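Local coordinates for putative fluoride ion transporter CrcB (Bordetella pertussis, PDB 5NKQ), which forms a dimeric, double-barrelled membrane channel that lets fluoride, but not chloride, leave the cell and so lowers fluoride toxicity, at residues A[9-14]-A[68-73]; A[34-39]-A[86-91]; A[46-51]-A[120-125]; A[90-95]-A[99-104]. All coordinates share one frame; numbering follows the deposited sequence.

Interaction 1: A[9-14]-A[68-73]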
# COMPACT_ATOMS: atom_id res chain seq x y z
N PHE A 9 16.70 -1.42 -12.83
CA PHE A 9 15.35 -1.50 -13.37
C PHE A 9 14.94 -2.95 -13.58
O PHE A 9 13.80 -3.33 -13.29
CB PHE A 9 15.25 -0.72 -14.68
CG PHE A 9 15.09 0.76 -14.49
CD1 PHE A 9 16.20 1.58 -14.35
CD2 PHE A 9 13.83 1.34 -14.44
CE1 PHE A 9 16.06 2.94 -14.17
CE2 PHE A 9 13.68 2.70 -14.27
CZ PHE A 9 14.80 3.50 -14.13
N ILE A 10 15.86 -3.78 -14.08
CA ILE A 10 15.56 -5.20 -14.26
C ILE A 10 15.35 -5.88 -12.91
O ILE A 10 14.42 -6.68 -12.75
CB ILE A 10 16.69 -5.88 -15.07
CG1 ILE A 10 16.86 -5.19 -16.42
CG2 ILE A 10 16.39 -7.36 -15.26
CD1 ILE A 10 17.97 -5.78 -17.26
N ALA A 11 16.19 -5.56 -11.93
CA ALA A 11 16.06 -6.17 -10.61
C ALA A 11 14.74 -5.79 -9.96
O ALA A 11 14.12 -6.62 -9.28
CB ALA A 11 17.23 -5.75 -9.72
N ILE A 12 14.29 -4.55 -10.15
CA ILE A 12 13.01 -4.14 -9.59
C ILE A 12 11.86 -4.78 -10.35
O ILE A 12 10.89 -5.26 -9.75
CB ILE A 12 12.90 -2.60 -9.59
CG1 ILE A 12 13.89 -2.01 -8.59
CG2 ILE A 12 11.48 -2.16 -9.26
CD1 ILE A 12 13.94 -0.51 -8.60
N GLY A 13 11.95 -4.83 -11.68
CA GLY A 13 10.89 -5.42 -12.47
C GLY A 13 10.70 -6.90 -12.18
O GLY A 13 9.57 -7.38 -12.06
N ILE A 14 11.80 -7.64 -12.07
CA ILE A 14 11.70 -9.06 -11.75
C ILE A 14 11.11 -9.25 -10.35
O ILE A 14 10.24 -10.10 -10.14
CB ILE A 14 13.08 -9.74 -11.88
CG1 ILE A 14 13.55 -9.72 -13.34
CG2 ILE A 14 13.03 -11.17 -11.36
CD1 ILE A 14 14.91 -10.34 -13.55
N ARG A 68 18.53 -5.02 -2.26
CA ARG A 68 17.41 -4.35 -1.60
C ARG A 68 16.40 -3.81 -2.61
O ARG A 68 15.21 -3.71 -2.30
CB ARG A 68 17.91 -3.22 -0.70
CG ARG A 68 18.64 -2.10 -1.42
CD ARG A 68 18.98 -0.98 -0.45
NE ARG A 68 19.77 0.08 -1.07
CZ ARG A 68 21.10 0.13 -1.06
NH1 ARG A 68 21.79 -0.83 -0.45
NH2 ARG A 68 21.73 1.13 -1.65
N LEU A 69 16.85 -3.47 -3.82
CA LEU A 69 15.92 -2.98 -4.83
C LEU A 69 15.04 -4.11 -5.36
O LEU A 69 13.85 -3.91 -5.61
CB LEU A 69 16.69 -2.32 -5.97
CG LEU A 69 17.37 -0.99 -5.63
CD1 LEU A 69 18.21 -0.50 -6.80
CD2 LEU A 69 16.34 0.05 -5.23
N ALA A 70 15.61 -5.31 -5.52
CA ALA A 70 14.81 -6.43 -6.00
C ALA A 70 13.90 -6.98 -4.92
O ALA A 70 12.77 -7.40 -5.21
CB ALA A 70 15.73 -7.53 -6.54
N ALA A 71 14.35 -6.98 -3.66
CA ALA A 71 13.60 -7.55 -2.55
C ALA A 71 12.56 -6.58 -1.99
O ALA A 71 11.39 -6.94 -1.82
CB ALA A 71 14.55 -8.00 -1.45
N VAL A 72 12.97 -5.35 -1.68
CA VAL A 72 12.09 -4.39 -1.02
C VAL A 72 11.34 -3.56 -2.06
O VAL A 72 10.11 -3.62 -2.14
CB VAL A 72 12.87 -3.48 -0.06
CG1 VAL A 72 11.92 -2.55 0.67
CG2 VAL A 72 13.67 -4.32 0.93
N THR A 73 12.08 -2.78 -2.85
CA THR A 73 11.45 -1.94 -3.86
C THR A 73 10.69 -2.78 -4.88
O THR A 73 9.60 -2.40 -5.32
CB THR A 73 12.50 -1.07 -4.55
OG1 THR A 73 13.25 -0.34 -3.57
CG2 THR A 73 11.84 -0.09 -5.51
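Ala11 and Ala70 bring helices 6-30 and 65-79 close together with little more than methyl groups between them. The nearest backbone pair, Ile12 and Ala70, has its CA atoms 4.6 Å apart, and the short axes approach to 7.5 Å while running in nearly the same sense, at a crossing angle of -32°. Small residues allow this: the Ala11 and Ala70 methyls abut, CB to CB at 3.9 Å.

The same alanine pair brings a backbone oxygen into the contact. Ala11 O receives a CA-H...O contact from Ala70 CA, 3.4 Å away with 132° at the hydrogen, and the Ala70 methyl CB leans on that oxygen too. Close carbon-to-oxygen approaches of this kind are well known where small residues let membrane helices meet.

Apolar branches fill one flank. Ile12 sends CG1 off beside its own backbone N (chi1 -68°), which turns the longer arm onto the neighbouring helix; CG1 lies 3.8 Å from Leu69 CB and also rests on the backbone oxygen of Leu69. The terminal CD1 of Ile12 reaches on to the Thr73 methyl, CG2, at 3.8 Å, and comes loosely near Leu69 CD2. Thr73 lies at the end of a wider pi-type turn, 69-73.

Trp24 of the second subunit packs on Ile12, Leu69 and Thr73 together, placing this flank at the dimer interface, where Arg23 of that subunit also bonds Thr73 O. From the other side of helix 65-79, Ala71 and Val72 lean on helix 37-59, so helix 65-79 lies between helices 6-30 and 37-59.

Interaction 2: A[34-39]-A[86-91]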
# COMPACT_ATOMS: atom_id res chain seq x y z
N GLY A 34 -16.85 -11.72 2.32
CA GLY A 34 -17.15 -10.68 3.28
C GLY A 34 -15.94 -9.90 3.75
O GLY A 34 -16.07 -8.76 4.19
N TRP A 35 -14.76 -10.51 3.66
CA TRP A 35 -13.53 -9.89 4.14
C TRP A 35 -12.41 -10.19 3.16
O TRP A 35 -12.23 -11.35 2.76
CB TRP A 35 -13.18 -10.40 5.54
CG TRP A 35 -12.14 -9.58 6.24
CD1 TRP A 35 -10.79 -9.78 6.23
CD2 TRP A 35 -12.37 -8.44 7.08
NE1 TRP A 35 -10.16 -8.83 7.00
CE2 TRP A 35 -11.11 -8.00 7.54
CE3 TRP A 35 -13.51 -7.75 7.49
CZ2 TRP A 35 -10.96 -6.90 8.38
CZ3 TRP A 35 -13.37 -6.66 8.32
CH2 TRP A 35 -12.10 -6.24 8.76
N PRO A 36 -11.64 -9.17 2.74
CA PRO A 36 -10.52 -9.40 1.81
C PRO A 36 -9.29 -9.95 2.52
O PRO A 36 -8.27 -9.27 2.72
CB PRO A 36 -10.28 -8.00 1.22
CG PRO A 36 -11.44 -7.14 1.68
CD PRO A 36 -11.88 -7.74 2.97
N TRP A 37 -9.36 -11.22 2.92
CA TRP A 37 -8.26 -11.84 3.65
C TRP A 37 -7.00 -11.95 2.80
O TRP A 37 -5.89 -11.96 3.34
CB TRP A 37 -8.67 -13.21 4.18
CG TRP A 37 -9.68 -13.16 5.29
CD1 TRP A 37 -11.00 -13.51 5.22
CD2 TRP A 37 -9.45 -12.74 6.64
NE1 TRP A 37 -11.60 -13.33 6.44
CE2 TRP A 37 -10.67 -12.85 7.33
CE3 TRP A 37 -8.33 -12.27 7.33
CZ2 TRP A 37 -10.81 -12.52 8.67
CZ3 TRP A 37 -8.46 -11.94 8.67
CH2 TRP A 37 -9.69 -12.06 9.32
N GLY A 38 -7.15 -12.05 1.48
CA GLY A 38 -5.98 -12.16 0.62
C GLY A 38 -5.18 -10.87 0.56
O GLY A 38 -3.95 -10.88 0.67
N THR A 39 -5.87 -9.74 0.36
CA THR A 39 -5.19 -8.45 0.37
C THR A 39 -4.56 -8.18 1.73
O THR A 39 -3.43 -7.68 1.81
CB THR A 39 -6.17 -7.34 0.01
OG1 THR A 39 -6.82 -7.64 -1.23
CG2 THR A 39 -5.44 -6.01 -0.13
N SER A 86 -7.39 0.61 -0.68
CA SER A 86 -8.23 1.81 -0.70
C SER A 86 -9.56 1.54 -1.39
O SER A 86 -10.61 1.99 -0.91
CB SER A 86 -7.48 2.95 -1.40
OG SER A 86 -8.22 4.16 -1.32
N ALA A 87 -9.54 0.82 -2.51
CA ALA A 87 -10.78 0.54 -3.23
C ALA A 87 -11.68 -0.40 -2.44
O ALA A 87 -12.91 -0.24 -2.44
CB ALA A 87 -10.47 -0.04 -4.61
N GLU A 88 -11.09 -1.40 -1.77
CA GLU A 88 -11.89 -2.29 -0.93
C GLU A 88 -12.53 -1.54 0.22
O GLU A 88 -13.71 -1.75 0.53
CB GLU A 88 -11.01 -3.43 -0.41
CG GLU A 88 -10.51 -4.38 -1.49
CD GLU A 88 -9.34 -5.23 -1.01
OE1 GLU A 88 -9.17 -6.35 -1.55
OE2 GLU A 88 -8.60 -4.79 -0.11
N THR A 89 -11.77 -0.65 0.87
CA THR A 89 -12.32 0.12 1.98
C THR A 89 -13.41 1.07 1.51
O THR A 89 -14.45 1.21 2.16
CB THR A 89 -11.20 0.89 2.68
OG1 THR A 89 -10.22 -0.03 3.17
CG2 THR A 89 -11.75 1.70 3.85
N VAL A 90 -13.20 1.74 0.37
CA VAL A 90 -14.21 2.64 -0.17
C VAL A 90 -15.49 1.88 -0.51
O VAL A 90 -16.60 2.37 -0.29
CB VAL A 90 -13.65 3.40 -1.39
CG1 VAL A 90 -14.78 4.06 -2.18
CG2 VAL A 90 -12.64 4.45 -0.94
N ASP A 91 -15.35 0.66 -1.03
CA ASP A 91 -16.53 -0.15 -1.33
C ASP A 91 -17.28 -0.54 -0.06
O ASP A 91 -18.50 -0.69 -0.09
CB ASP A 91 -16.14 -1.40 -2.11
CG ASP A 91 -17.35 -2.14 -2.66
OD1 ASP A 91 -17.93 -1.66 -3.66
OD2 ASP A 91 -17.73 -3.18 -2.09
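Glu88 OE1 is gripped by two groups: the hydroxyl of Thr39, at 2.7 Å from OG1 to OE1, and a polar side chain from the chain of another protein, bound to this subunit. The bond joins two transmembrane helices at the rim of a fluoride pocket, since Thr39, in the first turn of helix 37-59, is one of the residues around a bound fluoride ion. Thr39 donates to the syn lone pair of OE1, the one on the side of OE2. That second oxygen has a hydrogen bond of its own, with Tyr104 OH on helix 98-126. Both carboxylate oxygens are thus held, which should limit the rotation of this buried group; the Thr39 and Tyr104 hydroxyls would be expected to stabilise a negative charge.

Glu88 gets there with an extended chain beyond CG (chi2 163°), reaching straight across from helix 83-95 while Pro36 and Thr39 come from the opposite direction. Pro36, at the N-cap position of helix 37-59, is the centre of an inverse gamma turn. Its ring meets the carboxylate by two atoms: Pro36 CB is 3.4 Å from Glu88 OE1. Pro36 CG is 3.9 Å from Glu88 CD. Asn31, from the loop before the helix, accepts a hydrogen bond at OD1 from Thr39 N, consistent with fixing the first turn.

The methyl of Thr39 completes the fit: it lies anti to the backbone N (chi1 -54° for OG1), and CG2 rests 3.4 Å from Glu88 OE2.

Interaction 3: A[46-51]-A[120-125]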
# COMPACT_ATOMS: atom_id res chain seq x y z
N GLY A 46 3.93 -8.70 3.77
CA GLY A 46 4.87 -7.72 3.27
C GLY A 46 5.37 -6.78 4.34
O GLY A 46 6.53 -6.36 4.32
N GLY A 47 4.50 -6.43 5.29
CA GLY A 47 4.93 -5.59 6.40
C GLY A 47 5.95 -6.29 7.28
O GLY A 47 6.91 -5.67 7.75
N TYR A 48 5.76 -7.59 7.53
CA TYR A 48 6.73 -8.34 8.31
C TYR A 48 8.04 -8.50 7.55
O TYR A 48 9.12 -8.38 8.14
CB TYR A 48 6.15 -9.71 8.68
CG TYR A 48 7.09 -10.59 9.46
CD1 TYR A 48 7.25 -10.44 10.83
CD2 TYR A 48 7.82 -11.59 8.82
CE1 TYR A 48 8.11 -11.25 11.55
CE2 TYR A 48 8.69 -12.41 9.53
CZ TYR A 48 8.83 -12.23 10.89
OH TYR A 48 9.68 -13.04 11.60
N LEU A 49 7.97 -8.77 6.24
CA LEU A 49 9.18 -9.05 5.48
C LEU A 49 10.04 -7.81 5.28
O LEU A 49 11.26 -7.92 5.14
CB LEU A 49 8.82 -9.67 4.13
CG LEU A 49 8.31 -11.11 4.19
CD1 LEU A 49 7.96 -11.63 2.80
CD2 LEU A 49 9.34 -12.01 4.86
N ILE A 50 9.43 -6.62 5.26
CA ILE A 50 10.25 -5.42 5.13
C ILE A 50 10.92 -5.09 6.46
O ILE A 50 12.01 -4.50 6.47
CB ILE A 50 9.42 -4.23 4.59
CG1 ILE A 50 10.35 -3.10 4.16
CG2 ILE A 50 8.42 -3.75 5.63
CD1 ILE A 50 9.64 -1.97 3.45
N GLY A 51 10.31 -5.46 7.58
CA GLY A 51 11.02 -5.38 8.85
C GLY A 51 12.19 -6.34 8.89
O GLY A 51 13.24 -6.01 9.45
N LEU A 120 11.56 -6.50 12.44
CA LEU A 120 12.80 -5.92 12.93
C LEU A 120 13.32 -6.67 14.15
O LEU A 120 14.51 -6.96 14.25
CB LEU A 120 12.60 -4.44 13.27
CG LEU A 120 12.27 -3.49 12.11
CD1 LEU A 120 11.75 -2.17 12.65
CD2 LEU A 120 13.50 -3.27 11.24
N ALA A 121 12.42 -7.01 15.08
CA ALA A 121 12.84 -7.67 16.31
C ALA A 121 13.27 -9.11 16.06
O ALA A 121 14.10 -9.65 16.79
CB ALA A 121 11.72 -7.62 17.34
N THR A 122 12.71 -9.76 15.03
CA THR A 122 13.06 -11.15 14.75
C THR A 122 14.51 -11.27 14.31
O THR A 122 15.25 -12.14 14.80
CB THR A 122 12.12 -11.73 13.69
OG1 THR A 122 10.77 -11.67 14.16
CG2 THR A 122 12.49 -13.17 13.39
N VAL A 123 14.94 -10.42 13.38
CA VAL A 123 16.31 -10.49 12.88
C VAL A 123 17.29 -10.00 13.94
O VAL A 123 18.34 -10.61 14.16
CB VAL A 123 16.44 -9.70 11.57
CG1 VAL A 123 17.89 -9.64 11.13
CG2 VAL A 123 15.58 -10.33 10.49
N ARG A 124 16.96 -8.90 14.62
CA ARG A 124 17.85 -8.37 15.65
C ARG A 124 18.01 -9.35 16.81
O ARG A 124 19.06 -9.36 17.47
CB ARG A 124 17.33 -7.03 16.15
CG ARG A 124 17.43 -5.92 15.12
CD ARG A 124 16.59 -4.71 15.50
NE ARG A 124 16.72 -3.63 14.52
CZ ARG A 124 15.98 -2.52 14.53
NH1 ARG A 124 15.07 -2.34 15.48
NH2 ARG A 124 16.17 -1.60 13.60
N LEU A 125 17.00 -10.18 17.06
CA LEU A 125 17.13 -11.22 18.07
C LEU A 125 18.07 -12.33 17.61
O LEU A 125 18.90 -12.82 18.39
CB LEU A 125 15.75 -11.79 18.42
CG LEU A 125 15.57 -12.86 19.50
CD1 LEU A 125 15.69 -14.26 18.91
CD2 LEU A 125 16.54 -12.67 20.65
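Tyr48 reaches out from helix 37-59 and gives its phenolic proton to Thr122 of helix 98-126, with 3.1 Å between OH and OG1. The hydroxyl oxygen of the threonine lies near the plane of the tyrosine ring, at its edge, and the two side chains cross at about a right angle. Besides this bond, Tyr48 OH is 3.3 Å from the Thr122 methyl CG2, so both branches of the threonine border the phenol oxygen. The other touching pair is apolar against backbone: Leu120 CD2 lies 3.3 Å from Gly51 O.

Gly51 makes this closeness possible. Its CA is 4.5 Å from Leu120 CA, and with no side chain in the way its carbonyl oxygen also takes a CA-H...O contact from Leu120 CA, 3.5 Å long with 130° at the hydrogen. Two membrane-spanning helices of the Fluc fold, the second and the last of the chain, therefore meet through a glycine on one side and a tyrosine-threonine bridge on the other. Helix 37-59 is glycine-rich here: Gly47, a turn before Gly51, belongs to a fluoride pocket, and its carbonyl oxygen bonds Thr116 OG1.

Outside this shell, the torsions set the bridge up. Tyr48 carries CG anti to its backbone N (chi1 178°), which swings the phenol across to the other helix. Thr122 OG1 sits beside its own N and has its stronger partner one turn back, where it bonds the backbone oxygen of Leu118. Met115 and Leu118 pack on Tyr48, while Leu120 packs on Val54 of its own chain and on Val90 of the second subunit.

Interaction 4: A[90-95]-A[99-104]. Unlike the reference sequence in segment 90-95: Cys94 (reference Glu).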
# COMPACT_ATOMS: atom_id res chain seq x y z
N VAL A 90 -13.20 1.74 0.37
CA VAL A 90 -14.21 2.64 -0.17
C VAL A 90 -15.49 1.88 -0.51
O VAL A 90 -16.60 2.37 -0.29
CB VAL A 90 -13.65 3.40 -1.39
CG1 VAL A 90 -14.78 4.06 -2.18
CG2 VAL A 90 -12.64 4.45 -0.94
N ASP A 91 -15.35 0.66 -1.03
CA ASP A 91 -16.53 -0.15 -1.33
C ASP A 91 -17.28 -0.54 -0.06
O ASP A 91 -18.50 -0.69 -0.09
CB ASP A 91 -16.14 -1.40 -2.11
CG ASP A 91 -17.35 -2.14 -2.66
OD1 ASP A 91 -17.93 -1.66 -3.66
OD2 ASP A 91 -17.73 -3.18 -2.09
N MET A 92 -16.57 -0.70 1.06
CA MET A 92 -17.24 -0.94 2.33
C MET A 92 -18.01 0.30 2.79
O MET A 92 -19.08 0.17 3.39
CB MET A 92 -16.24 -1.36 3.40
CG MET A 92 -15.52 -2.67 3.10
SD MET A 92 -14.31 -3.09 4.37
CE MET A 92 -13.62 -4.60 3.71
N LEU A 93 -17.48 1.49 2.50
CA LEU A 93 -18.13 2.71 2.96
C LEU A 93 -19.44 2.96 2.21
O LEU A 93 -20.44 3.36 2.81
CB LEU A 93 -17.19 3.90 2.80
CG LEU A 93 -15.96 3.91 3.71
CD1 LEU A 93 -15.04 5.07 3.36
CD2 LEU A 93 -16.39 3.99 5.17
N CYS A 94 -19.45 2.73 0.89
CA CYS A 94 -20.67 2.93 0.12
C CYS A 94 -21.72 1.87 0.42
O CYS A 94 -22.90 2.09 0.14
CB CYS A 94 -20.36 2.96 -1.38
SG CYS A 94 -19.71 1.42 -2.04
N ARG A 95 -21.32 0.73 0.98
CA ARG A 95 -22.27 -0.27 1.43
C ARG A 95 -22.92 0.09 2.76
O ARG A 95 -23.99 -0.44 3.08
CB ARG A 95 -21.60 -1.64 1.56
CG ARG A 95 -21.34 -2.35 0.24
CD ARG A 95 -20.40 -3.52 0.45
NE ARG A 95 -20.85 -4.41 1.50
CZ ARG A 95 -20.05 -5.20 2.21
NH1 ARG A 95 -18.74 -5.20 1.98
NH2 ARG A 95 -20.55 -5.99 3.15
N ALA A 99 -18.45 0.23 10.45
CA ALA A 99 -17.67 -0.48 11.46
C ALA A 99 -16.75 -1.51 10.82
O ALA A 99 -15.65 -1.76 11.33
CB ALA A 99 -18.59 -1.15 12.47
N THR A 100 -17.17 -2.12 9.71
CA THR A 100 -16.32 -3.07 9.01
C THR A 100 -15.18 -2.36 8.29
O THR A 100 -14.04 -2.84 8.27
CB THR A 100 -17.15 -3.90 8.03
OG1 THR A 100 -18.16 -4.62 8.74
CG2 THR A 100 -16.27 -4.89 7.28
N ALA A 101 -15.47 -1.20 7.69
CA ALA A 101 -14.43 -0.44 6.99
C ALA A 101 -13.37 0.07 7.96
O ALA A 101 -12.17 -0.00 7.67
CB ALA A 101 -15.06 0.72 6.22
N ALA A 102 -13.80 0.58 9.12
CA ALA A 102 -12.84 1.04 10.12
C ALA A 102 -12.02 -0.11 10.67
O ALA A 102 -10.83 0.05 10.96
CB ALA A 102 -13.57 1.77 11.25
N ALA A 103 -12.64 -1.29 10.82
CA ALA A 103 -11.90 -2.46 11.29
C ALA A 103 -10.90 -2.93 10.24
O ALA A 103 -9.80 -3.38 10.58
CB ALA A 103 -12.87 -3.58 11.66
N TYR A 104 -11.27 -2.85 8.96
CA TYR A 104 -10.34 -3.27 7.90
C TYR A 104 -9.18 -2.29 7.77
O TYR A 104 -8.04 -2.71 7.56
CB TYR A 104 -11.09 -3.41 6.58
CG TYR A 104 -10.21 -3.90 5.44
CD1 TYR A 104 -9.58 -5.13 5.52
CD2 TYR A 104 -10.02 -3.13 4.30
CE1 TYR A 104 -8.78 -5.59 4.48
CE2 TYR A 104 -9.23 -3.57 3.27
CZ TYR A 104 -8.61 -4.80 3.36
OH TYR A 104 -7.81 -5.25 2.33
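Met92 is the bump of this contact, and its far end enters a groove formed by Thr100, the backbone of Ala101 and Tyr104. The contact belongs to a helical hairpin: helices 83-95 and 98-126 are joined by a very short connection and run antiparallel, at 162° between short axes 8.6 Å apart. In return, the methyl of Ala101 is a low knob on which two larger side chains settle, Met92 CB at 3.7 Å and Leu93 CD2, also at 3.7 Å, from Ala101 CB.

Beyond CB the methionine is fully extended (chi2 178°, chi3 -178°), so sulfur and methyl run along the groove. SD lies 3.7 Å from Ala101 CA, with Thr100 CG2 slightly farther, and CE ends at the Tyr104 ring, making an off-centre CH-pi contact 4.3 Å from the centroid. With SD obliquely placed near the ring, this is a Met-aromatic contact. Tyr104 is a fluoride-binding residue; Glu88 is the partner of its OH, and Trp35 meets it edge-to-face. Pro36 packs on both Met92 and Tyr104. The Tyr104 side chain crosses the methionine at about a right angle, its CG and CD2 each 3.9 Å from Met92 CE.

Overall arrangement
Interactions 2 and 4 are neighbours, with centres 8 Å apart: they share Val90 and Asp91 of helix 83-95, and the two contacts are joined by the Glu88-Tyr104 hydrogen bond, 2.6 Å from Glu88 OE2 to Tyr104 OH. Thr39 and Tyr104 both line the same fluoride pocket. Interactions 1 and 3 lie towards the other end of the helices; they touch through Val72 CG1 and Ile50 CD1, 3.6 Å apart. Interaction 3 brings in Gly47 of the second fluoride pocket, while Thr73 of interaction 1 has its side chain about 10 Å from the central sodium ion. Helix 37-59 links interactions 2 and 3, whose centres are 25 Å apart, and helix 98-126 links 3 and 4.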